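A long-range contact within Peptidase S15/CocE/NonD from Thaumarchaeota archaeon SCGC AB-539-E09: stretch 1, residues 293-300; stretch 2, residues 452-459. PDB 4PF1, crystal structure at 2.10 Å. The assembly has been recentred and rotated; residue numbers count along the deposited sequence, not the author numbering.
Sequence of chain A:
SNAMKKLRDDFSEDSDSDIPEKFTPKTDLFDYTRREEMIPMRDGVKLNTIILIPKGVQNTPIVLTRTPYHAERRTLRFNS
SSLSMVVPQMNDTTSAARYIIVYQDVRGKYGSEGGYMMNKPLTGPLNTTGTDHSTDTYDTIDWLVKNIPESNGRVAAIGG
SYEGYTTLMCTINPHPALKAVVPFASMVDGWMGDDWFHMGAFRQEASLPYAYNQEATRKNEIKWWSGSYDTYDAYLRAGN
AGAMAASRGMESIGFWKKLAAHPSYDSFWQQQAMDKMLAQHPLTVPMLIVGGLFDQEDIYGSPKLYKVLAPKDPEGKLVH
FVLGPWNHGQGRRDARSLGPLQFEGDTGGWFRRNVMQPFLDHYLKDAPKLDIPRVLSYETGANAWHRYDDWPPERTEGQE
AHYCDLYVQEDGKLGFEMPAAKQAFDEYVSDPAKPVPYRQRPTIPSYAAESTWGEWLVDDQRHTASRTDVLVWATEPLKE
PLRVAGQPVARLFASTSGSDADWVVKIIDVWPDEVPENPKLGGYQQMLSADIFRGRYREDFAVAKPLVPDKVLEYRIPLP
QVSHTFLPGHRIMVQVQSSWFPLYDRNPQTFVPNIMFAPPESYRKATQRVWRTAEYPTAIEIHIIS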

# COMPACT_ATOMS: atom_id res chain seq x y z
N LEU A 293 -17.38 10.97 19.15
CA LEU A 293 -18.60 10.39 18.56
C LEU A 293 -18.44 8.91 18.22
O LEU A 293 -19.42 8.16 18.26
CB LEU A 293 -19.00 11.16 17.27
CG LEU A 293 -19.65 12.54 17.46
CD1 LEU A 293 -19.71 13.30 16.14
CD2 LEU A 293 -21.07 12.42 18.03
N PHE A 294 -17.22 8.48 17.86
CA PHE A 294 -16.97 7.10 17.45
C PHE A 294 -15.99 6.38 18.39
O PHE A 294 -15.29 5.45 17.96
CB PHE A 294 -16.47 7.08 15.98
CG PHE A 294 -17.31 7.91 15.03
CD1 PHE A 294 -18.62 7.55 14.75
CD2 PHE A 294 -16.79 9.06 14.45
CE1 PHE A 294 -19.40 8.32 13.88
CE2 PHE A 294 -17.57 9.82 13.57
CZ PHE A 294 -18.87 9.45 13.30
N ASP A 295 -16.00 6.76 19.67
CA ASP A 295 -15.17 6.15 20.71
C ASP A 295 -15.57 4.68 20.92
O ASP A 295 -16.63 4.40 21.49
CB ASP A 295 -15.29 6.95 22.02
CG ASP A 295 -14.18 6.68 23.01
OD1 ASP A 295 -13.92 5.49 23.30
OD2 ASP A 295 -13.56 7.64 23.47
N GLN A 296 -14.72 3.74 20.47
CA GLN A 296 -14.97 2.30 20.54
C GLN A 296 -14.69 1.70 21.94
O GLN A 296 -14.82 0.48 22.12
CB GLN A 296 -14.14 1.57 19.45
CG GLN A 296 -12.63 1.41 19.76
CD GLN A 296 -11.76 2.64 19.53
OE1 GLN A 296 -12.25 3.74 19.25
NE2 GLN A 296 -10.45 2.48 19.68
N GLU A 297 -14.33 2.54 22.93
CA GLU A 297 -14.03 2.04 24.27
C GLU A 297 -14.84 2.72 25.37
O GLU A 297 -15.35 2.03 26.26
CB GLU A 297 -12.52 2.15 24.56
CG GLU A 297 -11.69 1.15 23.77
CD GLU A 297 -10.23 1.00 24.17
OE1 GLU A 297 -9.50 0.29 23.44
OE2 GLU A 297 -9.83 1.55 25.21
N ASP A 298 -14.96 4.06 25.34
CA ASP A 298 -15.68 4.82 26.38
C ASP A 298 -16.63 5.85 25.74
O ASP A 298 -16.43 7.06 25.90
CB ASP A 298 -14.69 5.50 27.35
CG ASP A 298 -13.81 4.52 28.09
OD1 ASP A 298 -14.28 3.96 29.10
OD2 ASP A 298 -12.66 4.32 27.67
N ILE A 299 -17.67 5.37 25.03
CA ILE A 299 -18.65 6.20 24.32
C ILE A 299 -19.77 6.75 25.25
O ILE A 299 -20.52 7.64 24.85
CB ILE A 299 -19.24 5.40 23.12
CG1 ILE A 299 -19.70 6.33 21.98
CG2 ILE A 299 -20.32 4.39 23.55
CD1 ILE A 299 -19.54 5.75 20.60
N TYR A 300 -19.88 6.20 26.47
CA TYR A 300 -20.93 6.55 27.44
C TYR A 300 -20.50 7.68 28.40
O TYR A 300 -21.30 8.57 28.70
CB TYR A 300 -21.31 5.29 28.25
CG TYR A 300 -22.25 5.51 29.41
CD1 TYR A 300 -23.63 5.37 29.25
CD2 TYR A 300 -21.76 5.75 30.69
CE1 TYR A 300 -24.50 5.55 30.32
CE2 TYR A 300 -22.62 5.96 31.76
CZ TYR A 300 -23.99 5.85 31.58
OH TYR A 300 -24.84 6.01 32.64
N THR A 452 -7.54 -2.83 13.31
CA THR A 452 -8.28 -1.64 12.88
C THR A 452 -9.46 -1.38 13.86
O THR A 452 -10.47 -0.78 13.47
CB THR A 452 -8.75 -1.76 11.42
OG1 THR A 452 -9.63 -2.88 11.29
CG2 THR A 452 -7.58 -1.86 10.43
N TRP A 453 -9.30 -1.82 15.14
CA TRP A 453 -10.26 -1.71 16.26
C TRP A 453 -10.75 -0.26 16.46
O TRP A 453 -11.91 -0.05 16.83
CB TRP A 453 -9.60 -2.26 17.55
CG TRP A 453 -10.17 -1.79 18.86
CD1 TRP A 453 -9.58 -0.93 19.73
CD2 TRP A 453 -11.32 -2.32 19.54
NE1 TRP A 453 -10.32 -0.84 20.89
CE2 TRP A 453 -11.40 -1.67 20.79
CE3 TRP A 453 -12.32 -3.25 19.18
CZ2 TRP A 453 -12.46 -1.91 21.68
CZ3 TRP A 453 -13.37 -3.47 20.07
CH2 TRP A 453 -13.42 -2.81 21.30
N GLY A 454 -9.86 0.70 16.19
CA GLY A 454 -10.16 2.12 16.31
C GLY A 454 -11.11 2.65 15.25
O GLY A 454 -11.70 3.71 15.44
N GLU A 455 -11.28 1.90 14.14
CA GLU A 455 -12.14 2.31 13.03
C GLU A 455 -13.47 1.54 12.98
O GLU A 455 -14.33 1.87 12.17
CB GLU A 455 -11.41 2.10 11.67
CG GLU A 455 -9.94 2.51 11.64
CD GLU A 455 -9.21 2.23 10.33
OE1 GLU A 455 -8.13 2.83 10.12
OE2 GLU A 455 -9.71 1.42 9.52
N TRP A 456 -13.64 0.52 13.84
CA TRP A 456 -14.77 -0.42 13.80
C TRP A 456 -16.16 0.22 13.94
O TRP A 456 -17.09 -0.27 13.30
CB TRP A 456 -14.56 -1.57 14.81
CG TRP A 456 -15.41 -1.58 16.06
CD1 TRP A 456 -14.99 -1.28 17.32
CD2 TRP A 456 -16.71 -2.16 16.20
NE1 TRP A 456 -15.98 -1.57 18.23
CE2 TRP A 456 -17.06 -2.09 17.57
CE3 TRP A 456 -17.65 -2.69 15.29
CZ2 TRP A 456 -18.30 -2.51 18.05
CZ3 TRP A 456 -18.88 -3.11 15.77
CH2 TRP A 456 -19.19 -3.03 17.13
N LEU A 457 -16.32 1.32 14.69
CA LEU A 457 -17.64 1.93 14.86
C LEU A 457 -18.18 2.63 13.59
O LEU A 457 -19.36 2.99 13.56
CB LEU A 457 -17.70 2.87 16.07
CG LEU A 457 -17.75 2.18 17.45
CD1 LEU A 457 -17.91 3.19 18.54
CD2 LEU A 457 -18.89 1.15 17.52
N VAL A 458 -17.34 2.77 12.53
CA VAL A 458 -17.79 3.34 11.25
C VAL A 458 -17.76 2.25 10.14
O VAL A 458 -17.88 2.57 8.96
CB VAL A 458 -17.05 4.65 10.83
CG1 VAL A 458 -17.27 5.76 11.84
CG2 VAL A 458 -15.56 4.41 10.59
N ASP A 459 -17.67 0.96 10.55
CA ASP A 459 -17.66 -0.19 9.64
C ASP A 459 -18.89 -0.24 8.73
O ASP A 459 -19.98 0.14 9.16
CB ASP A 459 -17.60 -1.51 10.43
CG ASP A 459 -16.22 -2.10 10.67
OD1 ASP A 459 -15.22 -1.44 10.32
OD2 ASP A 459 -16.15 -3.22 11.20
O HOH W 1 -14.32 3.45 15.98
O HOH W 2 -16.84 -0.83 20.87

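How does the contact begin at the N-terminal end of stretch 2? Thr 452 stays out of reach, and Trp 453 makes the first contact through its indole. The CA-to-CB bond of Trp 453 points sideways, but with chi1 in t the ring end comes nearer to stretch 1. There its NE1 donates a hydrogen bond to OE1 of Glu 297 at 2.9 Å, with an N-H...acceptor angle of 162°. This is the one direct hydrogen bond between the stretches, and the carboxylate oxygen lies at the edge of the indole, near its plane, where the N-H points. Over one face of the same ring sits the aliphatic part of Gln 296: its CG lies 3.6 Å from the centroid of the five-membered ring of Trp 453, a CH-pi contact.

What does the glycine contribute? Gly 454 brings bare backbone against the buried amide of Gln 296, with Gln 296 NE2 3.4 Å from Gly 454 CA. Its carbonyl oxygen takes part in a water bridge: water 1 donates to Gly 454 O at 2.7 Å and to Phe 294 O at 3.0 Å, and accepts from Leu 457 N at 3.2 Å. One molecule therefore ties together three backbone groups from both stretches.

How does Trp 456 reach stretch 1? Its CD1 approaches CB of Gln 296 at 3.7 Å, obliquely to the ring, while its polar link is indirect. Water 2 accepts a hydrogen bond from Trp 456 NE1 at 2.9 Å and donates one to Gln 296 O at 2.7 Å, so the indole N-H and the backbone carbonyl are both satisfied across a gap. Gln 296, whose side chain starts toward stretch 2 with chi1 in p, touches Trp 453, Gly 454, Trp 456 and Leu 457, and has the largest covered area of any residue here.

What closes the contact at its far end? Leu 457, in the short 3-10 segment, points toward stretch 1 and packs a branched, apolar side chain against it. Its CD1 lies 3.4 Å from Asp 295 O and 3.7 Å from Ile 299 CD1, while its CB is 4.4 Å from Phe 294 CB. Val 458 also points toward stretch 1, placing CG1 over one face of the Phe 294 ring, 3.8 Å from the ring centroid and 17° off the normal. The compact methyl suits the flat aromatic surface, and Val 458 and Phe 294 are both buried.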